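PDB 4YMX: ABC-type amino acid transport system, periplasmic component from Caldanaerobacter subterraneus subsp. tengcongensis MB4, which probably delivers amino acids to an ABC transporter as its periplasmic substrate-binding protein, and is seen here holding arginine in its binding pocket. Local coordinates for residues A45-P48 and P49-F52; P137-K140 and F141-K145. All blocks are in the same frame, centred on the assembly; numbering follows the deposited sequence.

Both contacts are local turns of a two-lobed solute-binding protein, but they serve different parts of it. Contact 1 (45-48 with 49-52) lies near the middle of the molecule, its centre about 7 Å from that of the chain, and supplies Asp46, Phe47 and Glu51 to the pocket that holds arginine. Contact 2 (137-140 with 141-145) lies near the periphery of the other lobe, its centre about 24 Å from the chain centre, and contributes none of the pocket residues. The centres of the two contacts are about 28 Å apart, with about 17 Å between their nearest atoms, so neither touches the other. Contact 1 comes first along the chain.

Contact 1: residues A45-P48 and P49-F52. With ARG (arginine), chain C.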
loop_
_atom_site.group_PDB
_atom_site.type_symbol
_atom_site.label_atom_id
_atom_site.label_comp_id
_atom_site.label_asym_id
_atom_site.label_seq_id
_atom_site.Cartn_x
_atom_site.Cartn_y
_atom_site.Cartn_z
ATOM N N ALA A 45 -7.018 2.822 -3.784
ATOM C CA ALA A 45 -6.936 1.792 -4.825
ATOM C C ALA A 45 -6.050 2.203 -6.007
ATOM O O ALA A 45 -6.466 2.188 -7.179
ATOM C CB ALA A 45 -8.338 1.378 -5.297
ATOM N N ASP A 46 -4.814 2.540 -5.666
ATOM C CA ASP A 46 -3.777 2.917 -6.605
ATOM C C ASP A 46 -2.562 2.022 -6.404
ATOM O O ASP A 46 -1.443 2.403 -6.735
ATOM C CB ASP A 46 -3.373 4.368 -6.337
ATOM C CG ASP A 46 -2.872 4.599 -4.903
ATOM O OD1 ASP A 46 -3.037 3.718 -4.024
ATOM O OD2 ASP A 46 -2.317 5.680 -4.652
ATOM N N PHE A 47 -2.784 0.831 -5.859
ATOM C CA PHE A 47 -1.715 0.048 -5.250
ATOM C C PHE A 47 -1.826 -1.425 -5.632
ATOM O O PHE A 47 -1.952 -2.294 -4.757
ATOM C CB PHE A 47 -1.823 0.211 -3.727
ATOM C CG PHE A 47 -0.503 0.185 -2.978
ATOM C CD1 PHE A 47 -0.279 -0.766 -1.989
ATOM C CD2 PHE A 47 0.484 1.124 -3.231
ATOM C CE1 PHE A 47 0.905 -0.773 -1.252
ATOM C CE2 PHE A 47 1.667 1.124 -2.507
ATOM C CZ PHE A 47 1.888 0.165 -1.528
ATOM N N PRO A 48 -1.792 -1.724 -6.946
ATOM C CA PRO A 48 -1.836 -3.126 -7.375
ATOM C C PRO A 48 -0.587 -3.856 -6.887
ATOM O O PRO A 48 0.490 -3.270 -6.906
ATOM C CB PRO A 48 -1.812 -3.012 -8.907
ATOM C CG PRO A 48 -1.109 -1.692 -9.172
ATOM C CD PRO A 48 -1.597 -0.803 -8.088
ATOM N N PRO A 49 -0.704 -5.130 -6.488
ATOM C CA PRO A 49 -1.882 -6.003 -6.513
ATOM C C PRO A 49 -2.701 -6.022 -5.223
ATOM O O PRO A 49 -3.545 -6.914 -5.068
ATOM C CB PRO A 49 -1.261 -7.381 -6.734
ATOM C CG PRO A 49 0.014 -7.293 -5.956
ATOM C CD PRO A 49 0.526 -5.893 -6.197
ATOM N N PHE A 50 -2.477 -5.062 -4.329
ATOM C CA PHE A 50 -3.222 -5.008 -3.068
ATOM C C PHE A 50 -4.624 -4.474 -3.251
ATOM O O PHE A 50 -5.594 -5.058 -2.765
ATOM C CB PHE A 50 -2.461 -4.172 -2.034
ATOM C CG PHE A 50 -1.148 -4.773 -1.645
ATOM C CD1 PHE A 50 -1.061 -5.660 -0.582
ATOM C CD2 PHE A 50 0.005 -4.492 -2.374
ATOM C CE1 PHE A 50 0.150 -6.246 -0.237
ATOM C CE2 PHE A 50 1.223 -5.076 -2.028
ATOM C CZ PHE A 50 1.291 -5.951 -0.961
ATOM N N GLU A 51 -4.735 -3.336 -3.929
ATOM C CA GLU A 51 -6.025 -2.759 -4.269
ATOM C C GLU A 51 -5.866 -1.889 -5.493
ATOM O O GLU A 51 -4.957 -1.047 -5.570
ATOM C CB GLU A 51 -6.605 -1.930 -3.119
ATOM C CG GLU A 51 -5.626 -0.938 -2.525
ATOM C CD GLU A 51 -4.908 -1.501 -1.340
ATOM O OE1 GLU A 51 -5.483 -2.423 -0.709
ATOM O OE2 GLU A 51 -3.802 -1.028 -1.028
ATOM N N PHE A 52 -6.742 -2.104 -6.465
ATOM C CA PHE A 52 -6.719 -1.329 -7.688
ATOM C C PHE A 52 -8.053 -1.449 -8.403
ATOM O O PHE A 52 -8.857 -2.326 -8.086
ATOM C CB PHE A 52 -5.565 -1.780 -8.598
ATOM C CG PHE A 52 -5.666 -3.210 -9.069
ATOM C CD1 PHE A 52 -6.172 -3.495 -10.331
ATOM C CD2 PHE A 52 -5.240 -4.263 -8.269
ATOM C CE1 PHE A 52 -6.257 -4.803 -10.791
ATOM C CE2 PHE A 52 -5.327 -5.582 -8.717
ATOM C CZ PHE A 52 -5.842 -5.844 -9.993
HETATM N N ARG C . 3.174 0.626 3.089
HETATM C CA ARG C . 3.267 2.103 2.939
HETATM C C ARG C . 2.664 2.804 4.142
HETATM O O ARG C . 2.057 2.167 5.002
HETATM C CB ARG C . 2.556 2.552 1.662
HETATM C CG ARG C . 1.114 2.093 1.565
HETATM C CD ARG C . 0.379 2.788 0.430
HETATM N NE ARG C . -0.879 2.119 0.132
HETATM C CZ ARG C . -1.728 2.501 -0.813
HETATM N NH1 ARG C . -1.474 3.558 -1.565
HETATM N NH2 ARG C . -2.843 1.819 -0.997
HETATM O OXT ARG C . 2.776 4.022 4.276
#
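Phe47 and Glu51 lie side by side and point the same way, the phenyl ring and the carboxylate only 7° from coplanar, with Glu51 OE2 3.6 Å from Phe47 CB. Against this pair rests the guanidinium group of the bound arginine: its NE sits 3.4 Å above the plane of the Phe47 ring, over the ring centre. Two carboxylates hold its terminal nitrogens, NH2 donating to Glu51 OE2 (3.0 Å) and NH1 to Asp46 OD1 (2.9 Å). The chain of Glu51 bends at chi2 (-94°), which turns its carboxylate alongside the ring and brings OE2 to the ligand. Asp46 is steadied in turn by Val175, whose backbone N donates to OD2. Replacing Phe47 by an alanine would probably leave the guanidinium without the flat surface it lies on and open a gap beside the Phe50 ring.

The backbone underneath is a hairpin with a classic beta bulge, Phe50 and Glu51 both facing Phe47. Phe47 O accepts two bonds, one in the carbonyl plane on a lone pair from Phe50 N (2.8 Å), the other from above that plane from Glu51 N (3.1 Å); Phe47 N returns a bond to Glu51 O. The turn includes a cis peptide between Pro48 and Pro49. Beside it the rings of Phe47 and Phe50 meet obliquely, planes at 37°, and Pro48 CB packs against Phe52 CD2 at 3.7 Å.

Phe47, Pro48 and Phe50 also touch helix 194-201, which belongs to the opposite lobe, and so meet it across the cleft. Pro49 and Phe52 rest on Trp257 of helix 249-258, while strand 51-56 pairs with strand 59-63 to complete a three-stranded antiparallel sheet.

Contact 2: residues P137-K140 and F141-K145; sequences PISK and FDDLK
Hydrogen bonds converge on the side chain of Asp143, which reaches back from the short 3-10 turn to the backbone just ahead of it. Asp143 OD2 accepts from two successive amides: Ser139 N, at 2.8 Å, is met by the anti lone pair of that oxygen, whereas Lys140 N, at 3.1 Å, comes in from above the carboxylate plane. Asp143 CG stands beside its own backbone N (chi1 -57°), which directs the carboxylate toward these amides. The backbone replies, Asp143 N donating to Lys140 O at 2.9 Å, so that main chain and side chain of the same residue both tie the turn to the segment before it.

A salt bridge engages the other carboxylate oxygen. Lys140 NZ meets Asp143 OD1 on its syn side at 3.1 Å, the lysine chain running extended until its last torsion (-60°) bends the ammonium group over. The two side chains cross at about a right angle, and with both oxygens engaged the carboxylate has little freedom to rotate.

Apolar packing lies elsewhere: Ile138 CG2 touches Leu144 CD2 at 3.9 Å, again nearly at right angles, and both residues also rest on Met212.

The arrangement is a one-turn 3-10 helix, residues 141-144, whose third residue gathers the amides leading into it. It lies in the connection from strand 128-133 to strand 148-152, on the periphery of the second lobe of this periplasmic binding-protein fold.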
loop_
_atom_site.group_PDB
_atom_site.type_symbol
_atom_site.label_atom_id
_atom_site.label_comp_id
_atom_site.label_asym_id
_atom_site.label_seq_id
_atom_site.Cartn_x
_atom_site.Cartn_y
_atom_site.Cartn_z
ATOM N N PRO A 137 20.767 8.084 -14.789
ATOM C CA PRO A 137 22.131 8.155 -14.252
ATOM C C PRO A 137 22.234 7.676 -12.803
ATOM O O PRO A 137 23.332 7.612 -12.245
ATOM C CB PRO A 137 22.454 9.643 -14.337
ATOM C CG PRO A 137 21.112 10.313 -14.166
ATOM C CD PRO A 137 20.124 9.412 -14.873
ATOM N N ILE A 138 21.104 7.333 -12.192
ATOM C CA ILE A 138 21.114 6.845 -10.814
ATOM C C ILE A 138 21.365 5.341 -10.764
ATOM O O ILE A 138 20.631 4.581 -11.391
ATOM C CB ILE A 138 19.760 7.141 -10.150
ATOM C CG1 ILE A 138 19.562 8.650 -10.033
ATOM C CG2 ILE A 138 19.657 6.443 -8.789
ATOM C CD1 ILE A 138 18.144 9.049 -9.662
ATOM N N SER A 139 22.389 4.918 -10.020
ATOM C CA SER A 139 22.721 3.495 -9.881
ATOM C C SER A 139 22.680 3.027 -8.438
ATOM O O SER A 139 22.479 1.842 -8.158
ATOM C CB SER A 139 24.126 3.219 -10.422
ATOM O OG SER A 139 24.215 3.472 -11.804
ATOM N N LYS A 140 22.918 3.946 -7.515
ATOM C CA LYS A 140 23.045 3.565 -6.124
ATOM C C LYS A 140 22.504 4.644 -5.206
ATOM O O LYS A 140 22.198 5.758 -5.653
ATOM C CB LYS A 140 24.501 3.246 -5.791
ATOM C CG LYS A 140 25.449 4.415 -5.977
ATOM C CD LYS A 140 26.899 3.963 -5.805
ATOM C CE LYS A 140 27.865 5.131 -5.933
ATOM N NZ LYS A 140 27.770 5.795 -7.257
ATOM N N PHE A 141 22.406 4.302 -3.925
ATOM C CA PHE A 141 21.782 5.163 -2.929
ATOM C C PHE A 141 22.406 6.560 -2.858
ATOM O O PHE A 141 21.686 7.559 -2.776
ATOM C CB PHE A 141 21.794 4.473 -1.563
ATOM C CG PHE A 141 21.004 5.196 -0.509
ATOM C CD1 PHE A 141 19.618 5.197 -0.542
ATOM C CD2 PHE A 141 21.649 5.863 0.520
ATOM C CE1 PHE A 141 18.891 5.857 0.438
ATOM C CE2 PHE A 141 20.929 6.521 1.503
ATOM C CZ PHE A 141 19.542 6.519 1.458
ATOM N N ASP A 142 23.735 6.636 -2.927
ATOM C CA ASP A 142 24.421 7.921 -2.873
ATOM C C ASP A 142 23.988 8.845 -4.013
ATOM O O ASP A 142 23.989 10.068 -3.858
ATOM C CB ASP A 142 25.939 7.705 -2.904
ATOM C CG ASP A 142 26.705 8.926 -2.463
ATOM O OD1 ASP A 142 27.420 9.512 -3.300
ATOM O OD2 ASP A 142 26.575 9.307 -1.282
ATOM N N ASP A 143 23.605 8.264 -5.148
ATOM C CA ASP A 143 23.204 9.048 -6.315
ATOM C C ASP A 143 21.870 9.761 -6.136
ATOM O O ASP A 143 21.514 10.606 -6.946
ATOM C CB ASP A 143 23.121 8.167 -7.566
ATOM C CG ASP A 143 24.414 7.437 -7.873
ATOM O OD1 ASP A 143 25.490 7.828 -7.366
ATOM O OD2 ASP A 143 24.349 6.463 -8.647
ATOM N N LEU A 144 21.127 9.416 -5.088
ATOM C CA LEU A 144 19.836 10.049 -4.832
ATOM C C LEU A 144 19.959 11.443 -4.239
ATOM O O LEU A 144 18.980 12.194 -4.215
ATOM C CB LEU A 144 18.975 9.186 -3.910
ATOM C CG LEU A 144 18.605 7.809 -4.458
ATOM C CD1 LEU A 144 17.863 7.022 -3.397
ATOM C CD2 LEU A 144 17.771 7.928 -5.740
ATOM N N LYS A 145 21.150 11.787 -3.750
ATOM C CA LYS A 145 21.360 13.117 -3.179
ATOM C C LYS A 145 20.980 14.216 -4.162
ATOM O O LYS A 145 21.312 14.140 -5.349
ATOM C CB LYS A 145 22.816 13.307 -2.748
ATOM C CG LYS A 145 23.238 12.420 -1.607
ATOM C CD LYS A 145 24.677 12.694 -1.211
ATOM C CE LYS A 145 25.087 11.759 -0.094
ATOM N NZ LYS A 145 24.681 10.363 -0.427
#